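Local atomic coordinates of major capsid protein P2 (Pseudoalteromonas phage pm2, PDB entry 2VVF), a protein that forms the homotrimeric double jelly-roll building block of the capsid that encloses the membrane of a marine lipid-containing bacteriophage. Residues L62-R74 with G79-K91. Numbering follows the deposited sequence.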
ATOM      1  N   LEU A  62       2.528  15.228 -23.884  1.00 25.85           N
ATOM      2  CA  LEU A  62       2.184  15.219 -22.467  1.00 25.57           C
ATOM      3  C   LEU A  62       1.360  13.990 -22.094  1.00 29.10           C
ATOM      4  O   LEU A  62       1.269  13.626 -20.924  1.00 28.75           O
ATOM      5  CB  LEU A  62       1.435  16.499 -22.087  1.00 25.57           C
ATOM      6  CG  LEU A  62       1.476  16.891 -20.610  1.00 30.18           C
ATOM      7  CD1 LEU A  62       2.908  17.126 -20.152  1.00 30.21           C
ATOM      8  CD2 LEU A  62       0.619  18.123 -20.361  1.00 32.76           C
ATOM      9  N   ASN A  63       0.764  13.354 -23.097  1.00 25.50           N
ATOM     10  CA  ASN A  63      -0.051  12.166 -22.874  1.00 25.20           C
ATOM     11  C   ASN A  63       0.793  10.990 -22.393  1.00 29.19           C
ATOM     12  O   ASN A  63       0.290  10.086 -21.728  1.00 28.76           O
ATOM     13  CB  ASN A  63      -0.806  11.780 -24.145  1.00 24.83           C
ATOM     14  CG  ASN A  63      -1.856  10.717 -23.893  1.00 39.64           C
ATOM     15  OD1 ASN A  63      -2.673  10.840 -22.982  1.00 32.48           O
ATOM     16  ND2 ASN A  63      -1.828   9.655 -24.691  1.00 29.70           N
ATOM     17  N   ASP A  64       2.075  11.009 -22.740  1.00 25.86           N
ATOM     18  CA  ASP A  64       2.989   9.952 -22.335  1.00 25.70           C
ATOM     19  C   ASP A  64       3.299  10.055 -20.845  1.00 29.00           C
ATOM     20  O   ASP A  64       3.639   9.061 -20.199  1.00 28.73           O
ATOM     21  CB  ASP A  64       4.277  10.009 -23.160  1.00 27.76           C
ATOM     22  CG  ASP A  64       4.148   9.287 -24.488  1.00 39.85           C
ATOM     23  OD1 ASP A  64       3.805   9.948 -25.493  1.00 40.93           O
ATOM     24  OD2 ASP A  64       4.370   8.056 -24.521  1.00 45.17           O
ATOM     25  N   LEU A  65       3.166  11.262 -20.299  1.00 24.78           N
ATOM     26  CA  LEU A  65       3.397  11.482 -18.878  1.00 24.26           C
ATOM     27  C   LEU A  65       2.173  10.997 -18.109  1.00 27.98           C
ATOM     28  O   LEU A  65       2.281  10.504 -16.984  1.00 27.65           O
ATOM     29  CB  LEU A  65       3.647  12.964 -18.592  1.00 24.21           C
ATOM     30  CG  LEU A  65       3.831  13.350 -17.121  1.00 28.61           C
ATOM     31  CD1 LEU A  65       5.081  12.710 -16.536  1.00 28.60           C
ATOM     32  CD2 LEU A  65       3.867  14.860 -16.949  1.00 30.49           C
ATOM     33  N   ILE A  66       1.009  11.121 -18.741  1.00 24.21           N
ATOM     34  CA  ILE A  66      -0.245  10.670 -18.151  1.00 23.74           C
ATOM     35  C   ILE A  66      -0.245   9.145 -18.085  1.00 27.24           C
ATOM     36  O   ILE A  66      -0.706   8.554 -17.109  1.00 26.82           O
ATOM     37  CB  ILE A  66      -1.455  11.180 -18.955  1.00 26.76           C
ATOM     38  CG1 ILE A  66      -1.656  12.680 -18.731  1.00 27.04           C
ATOM     39  CG2 ILE A  66      -2.706  10.402 -18.581  1.00 27.41           C
ATOM     40  CD1 ILE A  66      -2.715  13.291 -19.624  1.00 32.85           C
ATOM     41  N   LEU A  67       0.281   8.518 -19.133  1.00 23.40           N
ATOM     42  CA  LEU A  67       0.359   7.066 -19.213  1.00 22.97           C
ATOM     43  C   LEU A  67       1.417   6.529 -18.253  1.00 26.80           C
ATOM     44  O   LEU A  67       1.264   5.453 -17.675  1.00 26.31           O
ATOM     45  CB  LEU A  67       0.663   6.629 -20.646  1.00 22.98           C
ATOM     46  CG  LEU A  67      -0.418   6.986 -21.670  1.00 27.45           C
ATOM     47  CD1 LEU A  67      -0.014   6.553 -23.065  1.00 27.53           C
ATOM     48  CD2 LEU A  67      -1.749   6.368 -21.276  1.00 29.51           C
ATOM     49  N   GLU A  68       2.488   7.295 -18.078  1.00 23.29           N
ATOM     50  CA  GLU A  68       3.558   6.914 -17.167  1.00 22.99           C
ATOM     51  C   GLU A  68       3.010   6.820 -15.747  1.00 26.91           C
ATOM     52  O   GLU A  68       3.342   5.898 -15.002  1.00 26.71           O
ATOM     53  CB  GLU A  68       4.685   7.947 -17.220  1.00 24.35           C
ATOM     54  CG  GLU A  68       5.645   7.891 -16.045  1.00 33.57           C
ATOM     55  CD  GLU A  68       6.837   8.805 -16.235  1.00 52.14           C
ATOM     56  OE1 GLU A  68       7.413   8.803 -17.344  1.00 47.02           O
ATOM     57  OE2 GLU A  68       7.187   9.537 -15.284  1.00 45.64           O
ATOM     58  N   ASN A  69       2.168   7.781 -15.380  1.00 23.20           N
ATOM     59  CA  ASN A  69       1.565   7.813 -14.052  1.00 22.77           C
ATOM     60  C   ASN A  69       0.480   6.748 -13.916  1.00 26.64           C
ATOM     61  O   ASN A  69       0.337   6.126 -12.861  1.00 26.24           O
ATOM     62  CB  ASN A  69       0.985   9.201 -13.759  1.00 21.98           C
ATOM     63  CG  ASN A  69       2.057  10.272 -13.659  1.00 37.18           C
ATOM     64  OD1 ASN A  69       3.199   9.992 -13.287  1.00 30.19           O
ATOM     65  ND2 ASN A  69       1.691  11.506 -13.986  1.00 27.05           N
ATOM     66  N   THR A  70      -0.280   6.546 -14.989  1.00 22.99           N
ATOM     67  CA  THR A  70      -1.349   5.552 -15.002  1.00 22.57           C
ATOM     68  C   THR A  70      -0.795   4.148 -14.770  1.00 26.17           C
ATOM     69  O   THR A  70      -1.399   3.339 -14.062  1.00 25.94           O
ATOM     70  CB  THR A  70      -2.154   5.612 -16.315  1.00 29.47           C
ATOM     71  OG1 THR A  70      -2.648   6.941 -16.519  1.00 28.72           O
ATOM     72  CG2 THR A  70      -3.325   4.644 -16.270  1.00 27.80           C
ATOM     73  N   ARG A  71       0.354   3.865 -15.377  1.00 22.19           N
ATOM     74  CA  ARG A  71       0.997   2.559 -15.253  1.00 21.67           C
ATOM     75  C   ARG A  71       1.290   2.171 -13.805  1.00 25.59           C
ATOM     76  O   ARG A  71       1.152   1.007 -13.428  1.00 25.20           O
ATOM     77  CB  ARG A  71       2.289   2.518 -16.071  1.00 20.53           C
ATOM     78  CG  ARG A  71       2.641   1.137 -16.586  1.00 26.82           C
ATOM     79  CD  ARG A  71       4.007   1.134 -17.239  1.00 29.91           C
ATOM     80  NE  ARG A  71       5.078   1.311 -16.263  1.00 31.19           N
ATOM     81  CZ  ARG A  71       5.461   0.379 -15.396  1.00 40.90           C
ATOM     82  NH1 ARG A  71       4.859  -0.804 -15.377  1.00 28.61           N
ATOM     83  NH2 ARG A  71       6.447   0.630 -14.547  1.00 23.80           N
ATOM     84  N   HIS A  72       1.713   3.147 -13.007  1.00 22.06           N
ATOM     85  CA  HIS A  72       2.030   2.909 -11.602  1.00 21.78           C
ATOM     86  C   HIS A  72       0.786   3.048 -10.738  1.00 25.98           C
ATOM     87  O   HIS A  72       0.854   2.941  -9.511  1.00 25.64           O
ATOM     88  CB  HIS A  72       3.100   3.887 -11.125  1.00 22.37           C
ATOM     89  CG  HIS A  72       4.438   3.672 -11.758  1.00 25.70           C
ATOM     90  ND1 HIS A  72       5.231   2.583 -11.468  1.00 27.24           N
ATOM     91  CD2 HIS A  72       5.126   4.409 -12.662  1.00 27.35           C
ATOM     92  CE1 HIS A  72       6.352   2.660 -12.165  1.00 26.69           C
ATOM     93  NE2 HIS A  72       6.313   3.758 -12.897  1.00 27.07           N
ATOM     94  N   LYS A  73      -0.346   3.299 -11.388  1.00 22.56           N
ATOM     95  CA  LYS A  73      -1.618   3.468 -10.698  1.00 22.14           C
ATOM     96  C   LYS A  73      -1.600   4.689  -9.790  1.00 26.40           C
ATOM     97  O   LYS A  73      -2.160   4.665  -8.694  1.00 26.34           O
ATOM     98  CB  LYS A  73      -1.977   2.214  -9.904  1.00 24.35           C
ATOM     99  CG  LYS A  73      -2.324   1.018 -10.771  1.00 34.36           C
ATOM    100  CD  LYS A  73      -3.535   0.281 -10.233  1.00 41.48           C
ATOM    101  CE  LYS A  73      -3.913  -0.878 -11.134  1.00 49.17           C
ATOM    102  NZ  LYS A  73      -4.332  -2.067 -10.347  1.00 57.43           N
ATOM    103  N   ARG A  74      -0.956   5.754 -10.251  1.00 22.86           N
ATOM    104  CA  ARG A  74      -0.902   6.995  -9.490  1.00 22.70           C
ATOM    105  C   ARG A  74      -2.197   7.764  -9.739  1.00 27.95           C
ATOM    106  O   ARG A  74      -2.873   7.539 -10.743  1.00 27.77           O
ATOM    107  CB  ARG A  74       0.302   7.840  -9.919  1.00 21.22           C
ATOM    108  CG  ARG A  74       1.649   7.233  -9.574  1.00 25.31           C
ATOM    109  CD  ARG A  74       2.748   7.862 -10.411  1.00 28.24           C
ATOM    110  NE  ARG A  74       4.073   7.383 -10.030  1.00 30.87           N
ATOM    111  CZ  ARG A  74       5.172   7.586 -10.747  1.00 40.75           C
ATOM    112  NH1 ARG A  74       5.107   8.264 -11.885  1.00 27.17           N
ATOM    113  NH2 ARG A  74       6.337   7.112 -10.328  1.00 26.26           N
ATOM    114  N   GLY A  79      -7.447  17.506 -16.440  1.00 26.39           N
ATOM    115  CA  GLY A  79      -7.113  18.920 -16.335  1.00 25.99           C
ATOM    116  C   GLY A  79      -5.794  19.128 -15.599  1.00 29.25           C
ATOM    117  O   GLY A  79      -5.329  20.256 -15.454  1.00 28.84           O
ATOM    118  N   VAL A  80      -5.193  18.038 -15.137  1.00 25.41           N
ATOM    119  CA  VAL A  80      -3.926  18.117 -14.423  1.00 25.03           C
ATOM    120  C   VAL A  80      -3.044  16.904 -14.681  1.00 28.54           C
ATOM    121  O   VAL A  80      -3.524  15.772 -14.749  1.00 28.23           O
ATOM    122  CB  VAL A  80      -4.127  18.335 -12.906  1.00 28.85           C
ATOM    123  CG1 VAL A  80      -2.865  18.916 -12.279  1.00 28.53           C
ATOM    124  CG2 VAL A  80      -5.323  19.236 -12.645  1.00 28.65           C
ATOM    125  N   VAL A  81      -1.745  17.152 -14.810  1.00 24.67           N
ATOM    126  CA  VAL A  81      -0.766  16.093 -15.019  1.00 24.24           C
ATOM    127  C   VAL A  81       0.469  16.425 -14.189  1.00 27.31           C
ATOM    128  O   VAL A  81       0.986  17.542 -14.245  1.00 26.84           O
ATOM    129  CB  VAL A  81      -0.436  15.892 -16.513  1.00 28.21           C
ATOM    130  CG1 VAL A  81       0.347  17.075 -17.056  1.00 27.97           C
ATOM    131  CG2 VAL A  81       0.326  14.589 -16.719  1.00 28.05           C
ATOM    132  N   SER A  82       0.908  15.471 -13.379  1.00 23.48           N
ATOM    133  CA  SER A  82       2.039  15.697 -12.491  1.00 22.94           C
ATOM    134  C   SER A  82       3.342  15.060 -12.945  1.00 25.75           C
ATOM    135  O   SER A  82       3.350  14.001 -13.570  1.00 25.16           O
ATOM    136  CB  SER A  82       1.703  15.229 -11.072  1.00 26.35           C
ATOM    137  OG  SER A  82       0.508  15.829 -10.600  1.00 34.71           O
ATOM    138  N   PHE A  83       4.446  15.712 -12.595  1.00 21.86           N
ATOM    139  CA  PHE A  83       5.779  15.209 -12.888  1.00 21.25           C
ATOM    140  C   PHE A  83       6.289  14.621 -11.586  1.00 24.91           C
ATOM    141  O   PHE A  83       6.711  15.355 -10.692  1.00 24.52           O
ATOM    142  CB  PHE A  83       6.704  16.350 -13.318  1.00 22.85           C
ATOM    143  CG  PHE A  83       6.462  16.840 -14.717  1.00 24.20           C
ATOM    144  CD1 PHE A  83       7.282  16.437 -15.758  1.00 27.12           C
ATOM    145  CD2 PHE A  83       5.435  17.729 -14.986  1.00 26.18           C
ATOM    146  CE1 PHE A  83       7.067  16.899 -17.046  1.00 27.89           C
ATOM    147  CE2 PHE A  83       5.219  18.194 -16.270  1.00 28.79           C
ATOM    148  CZ  PHE A  83       6.035  17.778 -17.299  1.00 26.82           C
ATOM    149  N   HIS A  84       6.206  13.302 -11.459  1.00 21.49           N
ATOM    150  CA  HIS A  84       6.649  12.632 -10.244  1.00 21.38           C
ATOM    151  C   HIS A  84       8.141  12.329 -10.276  1.00 25.45           C
ATOM    152  O   HIS A  84       8.562  11.298 -10.805  1.00 25.16           O
ATOM    153  CB  HIS A  84       5.863  11.337 -10.026  1.00 22.11           C
ATOM    154  CG  HIS A  84       4.421  11.554  -9.686  1.00 25.37           C
ATOM    155  ND1 HIS A  84       3.968  11.645  -8.387  1.00 27.10           N
ATOM    156  CD2 HIS A  84       3.329  11.686 -10.475  1.00 26.96           C
ATOM    157  CE1 HIS A  84       2.661  11.830  -8.392  1.00 26.41           C
ATOM    158  NE2 HIS A  84       2.248  11.860  -9.646  1.00 26.72           N
ATOM    159  N   PHE A  85       8.940  13.222  -9.702  1.00 21.73           N
ATOM    160  CA  PHE A  85      10.379  13.008  -9.644  1.00 21.40           C
ATOM    161  C   PHE A  85      10.647  11.994  -8.545  1.00 25.74           C
ATOM    162  O   PHE A  85      11.373  11.019  -8.740  1.00 25.45           O
ATOM    163  CB  PHE A  85      11.111  14.325  -9.400  1.00 22.86           C
ATOM    164  CG  PHE A  85      10.923  15.319 -10.506  1.00 24.05           C
ATOM    165  CD1 PHE A  85      11.506  15.109 -11.744  1.00 26.88           C
ATOM    166  CD2 PHE A  85      10.097  16.416 -10.339  1.00 26.00           C
ATOM    167  CE1 PHE A  85      11.307  16.000 -12.780  1.00 27.73           C
ATOM    168  CE2 PHE A  85       9.894  17.311 -11.371  1.00 28.71           C
ATOM    169  CZ  PHE A  85      10.498  17.102 -12.593  1.00 26.77           C
ATOM    170  N   VAL A  86       9.987  12.190  -7.411  1.00 22.56           N
ATOM    171  CA  VAL A  86      10.071  11.245  -6.310  1.00 22.31           C
ATOM    172  C   VAL A  86       9.205  10.056  -6.720  1.00 26.46           C
ATOM    173  O   VAL A  86       8.049  10.231  -7.115  1.00 26.25           O
ATOM    174  CB  VAL A  86       9.554  11.874  -5.000  1.00 26.06           C
ATOM    175  CG1 VAL A  86       9.203  10.795  -3.987  1.00 25.79           C
ATOM    176  CG2 VAL A  86      10.579  12.845  -4.433  1.00 25.88           C
ATOM    177  N   ARG A  87       9.774   8.856  -6.671  1.00 22.73           N
ATOM    178  CA  ARG A  87       9.040   7.653  -7.057  1.00 22.19           C
ATOM    179  C   ARG A  87       8.365   7.001  -5.853  1.00 25.75           C
ATOM    180  O   ARG A  87       9.015   6.359  -5.030  1.00 25.39           O
ATOM    181  CB  ARG A  87       9.962   6.674  -7.786  1.00 21.58           C
ATOM    182  CG  ARG A  87      10.637   7.285  -9.011  1.00 28.92           C
ATOM    183  CD  ARG A  87      11.437   6.256  -9.787  1.00 34.74           C
ATOM    184  NE  ARG A  87      10.577   5.253 -10.410  1.00 38.86           N
ATOM    185  CZ  ARG A  87      10.489   5.052 -11.721  1.00 48.91           C
ATOM    186  NH1 ARG A  87      11.210   5.784 -12.557  1.00 32.28           N
ATOM    187  NH2 ARG A  87       9.680   4.115 -12.195  1.00 36.68           N
ATOM    188  N   PRO A  88       7.053   7.193  -5.755  1.00 22.23           N
ATOM    189  CA  PRO A  88       6.257   6.685  -4.637  1.00 21.98           C
ATOM    190  C   PRO A  88       6.221   5.164  -4.492  1.00 26.09           C
ATOM    191  O   PRO A  88       5.902   4.647  -3.421  1.00 25.61           O
ATOM    192  CB  PRO A  88       4.847   7.210  -4.942  1.00 23.66           C
ATOM    193  CG  PRO A  88       5.035   8.304  -5.958  1.00 28.03           C
ATOM    194  CD  PRO A  88       6.228   7.896  -6.752  1.00 23.64           C
ATOM    195  N   GLU A  89       6.527   4.452  -5.571  1.00 22.78           N
ATOM    196  CA  GLU A  89       6.487   2.993  -5.561  1.00 22.51           C
ATOM    197  C   GLU A  89       7.773   2.355  -5.039  1.00 27.32           C
ATOM    198  O   GLU A  89       7.838   1.139  -4.840  1.00 26.90           O
ATOM    199  CB  GLU A  89       6.170   2.462  -6.962  1.00 23.66           C
ATOM    200  CG  GLU A  89       4.873   2.993  -7.550  1.00 31.73           C
ATOM    201  CD  GLU A  89       5.000   4.415  -8.065  1.00 44.89           C
ATOM    202  OE1 GLU A  89       6.139   4.856  -8.330  1.00 32.37           O
ATOM    203  OE2 GLU A  89       3.959   5.089  -8.206  1.00 36.13           O
ATOM    204  N   MET A  90       8.793   3.178  -4.823  1.00 24.43           N
ATOM    205  CA  MET A  90      10.080   2.687  -4.343  1.00 24.44           C
ATOM    206  C   MET A  90      10.000   2.035  -2.967  1.00 29.43           C
ATOM    207  O   MET A  90       9.285   2.507  -2.083  1.00 28.80           O
ATOM    208  CB  MET A  90      11.117   3.813  -4.330  1.00 26.62           C
ATOM    209  CG  MET A  90      11.404   4.414  -5.697  1.00 30.03           C
ATOM    210  SD  MET A  90      11.590   3.172  -6.989  1.00 33.88           S
ATOM    211  CE  MET A  90      13.132   2.408  -6.517  1.00 30.56           C
ATOM    212  N   LYS A  91      10.750   0.949  -2.798  1.00 27.12           N
ATOM    213  CA  LYS A  91      10.822   0.227  -1.532  1.00 27.30           C
ATOM    214  C   LYS A  91      12.292   0.072  -1.151  1.00 32.47           C
ATOM    215  O   LYS A  91      13.123  -0.267  -1.992  1.00 32.21           O
ATOM    216  CB  LYS A  91      10.164  -1.150  -1.656  1.00 29.68           C
ATOM    217  CG  LYS A  91       8.698  -1.109  -2.060  1.00 41.83           C
ATOM    218  CD  LYS A  91       7.791  -0.947  -0.853  1.00 50.44           C
ATOM    219  CE  LYS A  91       8.064  -2.016   0.191  1.00 60.35           C
ATOM    220  NZ  LYS A  91       7.303  -1.768   1.447  1.00 69.02           N
TER
HETATM  221  O   HOH W   1       6.131  11.242 -13.625  1.00 21.00           O
HETATM  222  O   HOH W   2      -0.846  12.685 -13.264  1.00 28.39           O
HETATM  223  O   HOH W   3       8.628   2.355 -14.521  1.00 19.29           O
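Asn69 OD1 is gripped twice, by Arg74 NH1 at 2.9 Å in the amide's carbonyl plane and by a water that also accepts from His84 N and donates to Glu68 OE2. The other branch of the same amide crosses to strand 80-84, where Asn69 ND2 donates almost straight (166°) to Ser82 O at 3.0 Å. Arg74, whose backbone N closes the Schellman motif at the end of helix 63-71, runs extended from CG to NE and takes Glu89 side-on in a salt bridge of two hydrogen bonds, NE to OE2 at 2.9 Å and NH2 to OE1 at 3.0 Å, each on the syn side. The guanidinium lies between His84 CB over one face and His72 CD2 over the other, while Arg74 CD rests on the His84 ring. Toward the first turn of the helix, Leu65 and Ile66 make the contact apolar. Leu65, its CG anti to the backbone N (chi1 177°), sets CD2 over the centre of the Phe83 ring, 3.5 Å from the centroid, and Val81 CG2 packs against Ile66 CG1. Strand 80-84 pairs with strand 28-37 in the N-terminal jelly roll, and Ser82 OG is hydrogen-bonded to Tyr205 OH of a second subunit. Bonded at NE, NH1 and NH2, the Arg74 guanidinium is fixed in rotation, its charge probably largely balanced by Glu89.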